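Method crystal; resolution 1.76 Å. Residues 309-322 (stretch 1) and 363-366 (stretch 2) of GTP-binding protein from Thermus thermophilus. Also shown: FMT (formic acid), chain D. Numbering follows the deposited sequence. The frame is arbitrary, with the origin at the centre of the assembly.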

# COMPACT_ATOMS: atom_id res chain seq x y z
N ALA A 309 -15.85 3.77 -8.36
CA ALA A 309 -16.03 3.20 -7.03
C ALA A 309 -17.19 2.19 -7.08
O ALA A 309 -17.08 1.06 -6.57
CB ALA A 309 -16.33 4.30 -6.01
N ALA A 310 -18.29 2.61 -7.69
CA ALA A 310 -19.47 1.75 -7.84
C ALA A 310 -19.11 0.48 -8.57
O ALA A 310 -19.65 -0.59 -8.28
CB ALA A 310 -20.58 2.49 -8.60
N GLY A 311 -18.22 0.60 -9.55
CA GLY A 311 -17.78 -0.55 -10.32
C GLY A 311 -17.12 -1.60 -9.46
O GLY A 311 -17.17 -2.78 -9.78
N GLU A 312 -16.50 -1.19 -8.36
CA GLU A 312 -15.87 -2.15 -7.45
C GLU A 312 -16.93 -3.04 -6.80
O GLU A 312 -16.72 -4.24 -6.63
CB GLU A 312 -15.08 -1.41 -6.36
CG GLU A 312 -13.80 -0.76 -6.87
CD GLU A 312 -12.80 -1.79 -7.38
OE1 GLU A 312 -12.14 -1.51 -8.40
OE2 GLU A 312 -12.67 -2.87 -6.75
N ILE A 313 -18.08 -2.45 -6.45
CA ILE A 313 -19.17 -3.21 -5.82
C ILE A 313 -19.81 -4.14 -6.85
O ILE A 313 -19.95 -5.34 -6.62
CB ILE A 313 -20.25 -2.27 -5.29
CG1 ILE A 313 -19.62 -1.24 -4.37
CG2 ILE A 313 -21.30 -3.08 -4.53
CD1 ILE A 313 -20.56 -0.14 -3.99
N HIS A 314 -20.20 -3.56 -7.99
CA HIS A 314 -20.81 -4.32 -9.08
C HIS A 314 -20.34 -3.70 -10.41
O HIS A 314 -20.59 -2.52 -10.68
CB HIS A 314 -22.34 -4.28 -8.97
CG HIS A 314 -22.88 -5.09 -7.83
ND1 HIS A 314 -22.65 -6.44 -7.71
CD2 HIS A 314 -23.62 -4.73 -6.76
CE1 HIS A 314 -23.24 -6.89 -6.61
NE2 HIS A 314 -23.83 -5.87 -6.01
N SER A 315 -19.65 -4.50 -11.22
CA SER A 315 -19.13 -4.04 -12.51
C SER A 315 -20.11 -3.14 -13.26
O SER A 315 -19.76 -2.03 -13.67
CB SER A 315 -18.74 -5.23 -13.38
OG SER A 315 -17.72 -6.00 -12.75
N ASP A 316 -21.33 -3.64 -13.44
CA ASP A 316 -22.41 -2.92 -14.11
C ASP A 316 -22.53 -1.46 -13.68
O ASP A 316 -22.47 -0.54 -14.51
CB ASP A 316 -23.75 -3.61 -13.82
CG ASP A 316 -24.03 -4.76 -14.75
OD1 ASP A 316 -23.10 -5.55 -15.05
OD2 ASP A 316 -25.21 -4.89 -15.18
N MSE A 317 -22.73 -1.28 -12.37
CA MSE A 317 -22.92 0.03 -11.77
C MSE A 317 -22.04 1.15 -12.29
O MSE A 317 -22.41 2.32 -12.19
CB MSE A 317 -22.76 -0.05 -10.26
CG MSE A 317 -23.52 -1.18 -9.60
SE MSE A 317 -23.43 -1.07 -7.67
CE MSE A 317 -25.32 -0.90 -7.36
N GLU A 318 -20.86 0.83 -12.81
CA GLU A 318 -19.97 1.87 -13.31
C GLU A 318 -20.58 2.54 -14.54
O GLU A 318 -20.69 3.77 -14.60
CB GLU A 318 -18.59 1.30 -13.65
CG GLU A 318 -17.63 2.35 -14.19
CD GLU A 318 -16.18 1.94 -14.07
OE1 GLU A 318 -15.87 0.75 -14.29
OE2 GLU A 318 -15.34 2.81 -13.76
N ARG A 319 -20.98 1.75 -15.53
CA ARG A 319 -21.59 2.30 -16.73
C ARG A 319 -23.05 2.67 -16.42
O ARG A 319 -23.51 3.75 -16.80
CB ARG A 319 -21.51 1.30 -17.89
CG ARG A 319 -20.11 1.19 -18.49
CD ARG A 319 -20.04 0.31 -19.75
NE ARG A 319 -20.03 -1.12 -19.46
CZ ARG A 319 -19.62 -2.06 -20.32
NH1 ARG A 319 -19.18 -1.71 -21.53
NH2 ARG A 319 -19.64 -3.34 -19.98
N GLY A 320 -23.74 1.79 -15.71
CA GLY A 320 -25.12 2.05 -15.34
C GLY A 320 -25.25 3.08 -14.22
O GLY A 320 -26.36 3.35 -13.73
N PHE A 321 -24.12 3.66 -13.82
CA PHE A 321 -24.09 4.66 -12.76
C PHE A 321 -24.80 5.92 -13.19
O PHE A 321 -24.47 6.50 -14.22
CB PHE A 321 -22.65 5.03 -12.38
CG PHE A 321 -22.55 6.02 -11.23
CD1 PHE A 321 -22.58 5.58 -9.92
CD2 PHE A 321 -22.45 7.38 -11.48
CE1 PHE A 321 -22.51 6.49 -8.85
CE2 PHE A 321 -22.38 8.30 -10.43
CZ PHE A 321 -22.41 7.85 -9.11
N ILE A 322 -25.76 6.35 -12.38
CA ILE A 322 -26.49 7.57 -12.65
C ILE A 322 -26.10 8.55 -11.55
O ILE A 322 -25.70 9.69 -11.82
CB ILE A 322 -28.00 7.34 -12.59
CG1 ILE A 322 -28.37 6.13 -13.46
CG2 ILE A 322 -28.74 8.58 -13.07
CD1 ILE A 322 -29.82 5.79 -13.41
N TYR A 363 -24.38 4.21 -1.47
CA TYR A 363 -25.46 3.34 -1.93
C TYR A 363 -25.72 3.83 -3.37
O TYR A 363 -26.14 4.97 -3.58
CB TYR A 363 -26.73 3.46 -1.09
CG TYR A 363 -27.73 2.38 -1.45
CD1 TYR A 363 -27.52 1.06 -1.06
CD2 TYR A 363 -28.83 2.66 -2.26
CE1 TYR A 363 -28.38 0.04 -1.47
CE2 TYR A 363 -29.70 1.64 -2.67
CZ TYR A 363 -29.46 0.34 -2.27
OH TYR A 363 -30.31 -0.67 -2.66
N VAL A 364 -25.44 2.97 -4.35
CA VAL A 364 -25.57 3.34 -5.76
C VAL A 364 -26.99 3.22 -6.30
O VAL A 364 -27.64 2.19 -6.15
CB VAL A 364 -24.65 2.49 -6.65
CG1 VAL A 364 -24.69 3.00 -8.09
CG2 VAL A 364 -23.22 2.51 -6.10
N LEU A 365 -27.43 4.28 -6.96
CA LEU A 365 -28.76 4.32 -7.57
C LEU A 365 -28.63 3.87 -9.03
O LEU A 365 -28.06 4.57 -9.86
CB LEU A 365 -29.32 5.75 -7.46
CG LEU A 365 -29.34 6.26 -6.01
CD1 LEU A 365 -29.72 7.73 -5.95
CD2 LEU A 365 -30.30 5.41 -5.19
N PHE A 366 -29.15 2.67 -9.29
CA PHE A 366 -29.10 2.03 -10.61
C PHE A 366 -27.70 1.51 -10.91
O PHE A 366 -27.52 0.27 -10.89
CB PHE A 366 -29.54 2.98 -11.73
CG PHE A 366 -31.03 3.16 -11.83
CD1 PHE A 366 -31.67 4.19 -11.16
CD2 PHE A 366 -31.79 2.28 -12.60
CE1 PHE A 366 -33.05 4.35 -11.24
CE2 PHE A 366 -33.17 2.42 -12.69
CZ PHE A 366 -33.80 3.46 -12.01
C FMT D . -24.41 -0.50 -3.03
O1 FMT D . -24.84 0.32 -3.81
O2 FMT D . -24.88 -1.76 -3.05

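Residues 309-322 and 363-366 lie far apart in sequence and meet through apolar side chains, with no hydrogen bond passing between them. Stretch 1 enters as the end of a helix, turns at His314, continues through a short, weakly bonded helix at about 315-319 and leaves as loop. Stretch 2 continues a strand that begins earlier in the chain and closes with Phe366. Together they bury 365 Å², and the largest share belongs to Val364, which points toward stretch 1 and meets four of its residues.

The first of these is Ala310, on the opening helix. Ala310 CA lies 6.6 Å from Val364 CA, close enough for the small alanine side chain to touch the valine directly, with Ala310 CB 3.6 Å from Val364 CG2. The backbone here is held by its own bonds: Glu312 N donates to Ala309 O at 2.9 Å and His314 N to Ala310 O at 3.0 Å. Gly311 and Glu312 have no contact with stretch 2. Ile313 returns to the valine; its CA-to-CB bond points toward stretch 2, in the m, t rotamer, but the contact is looser, with Ile313 CD1 4.3 Å from Val364 CG2.

Beyond His314 the chain passes through Ser315 and Asp316 without touching the strand. In the short helix, Glu318 N bonds to Ser315 O at 3.2 Å and Gly320 N to Asp316 O at 2.9 Å. Met317, present as selenomethionine, projects from this segment. Its CA-to-CB bond points sideways, yet the long side chain brings its end nearer, and Met317 CE rests 3.5 Å from Val364 CB. A flexible thioether-like chain, here with selenium in place of sulfur, suits such a contact because its terminal methyl can reach well beyond the backbone. Glu318 points away, and Arg319 remains out of reach.

At Gly320 the backbones themselves draw close: Gly320 O is 3.6 Å from Phe366 C. Phe321 then supplies the fourth neighbour of Val364. Its CA-to-CB bond points away from stretch 2, but the ring comes nearer, placing Phe321 CD1 3.8 Å from Val364 CG1 in an oblique approach. The valine thus uses both methyls: CG2 faces Ala310 and Ile313, while CG1 meets the phenylalanine ring. Such contacts are favoured by dispersion and by the removal of apolar surface from water.

Ile322 ends the stretch beside Phe366. Ile322 CD1 lies 3.3 Å from Phe366 CB, a tight apolar contact at the base of the aromatic side chain, whose end leads away from stretch 1. The backbones run near each other here too, but Ile322 N and Leu365 O are 3.8 Å apart and form no hydrogen bond.

The backbone amide of Val364 donates to a formic acid molecule, probably from the crystallisation liquor: Val364 N to FMT O1 is 2.8 Å, with an N-H...acceptor angle of 170°. The same small molecule borders stretch 1, with Met317 CE 3.8 Å from FMT O1 and Ile313 CD1 4.0 Å from FMT C.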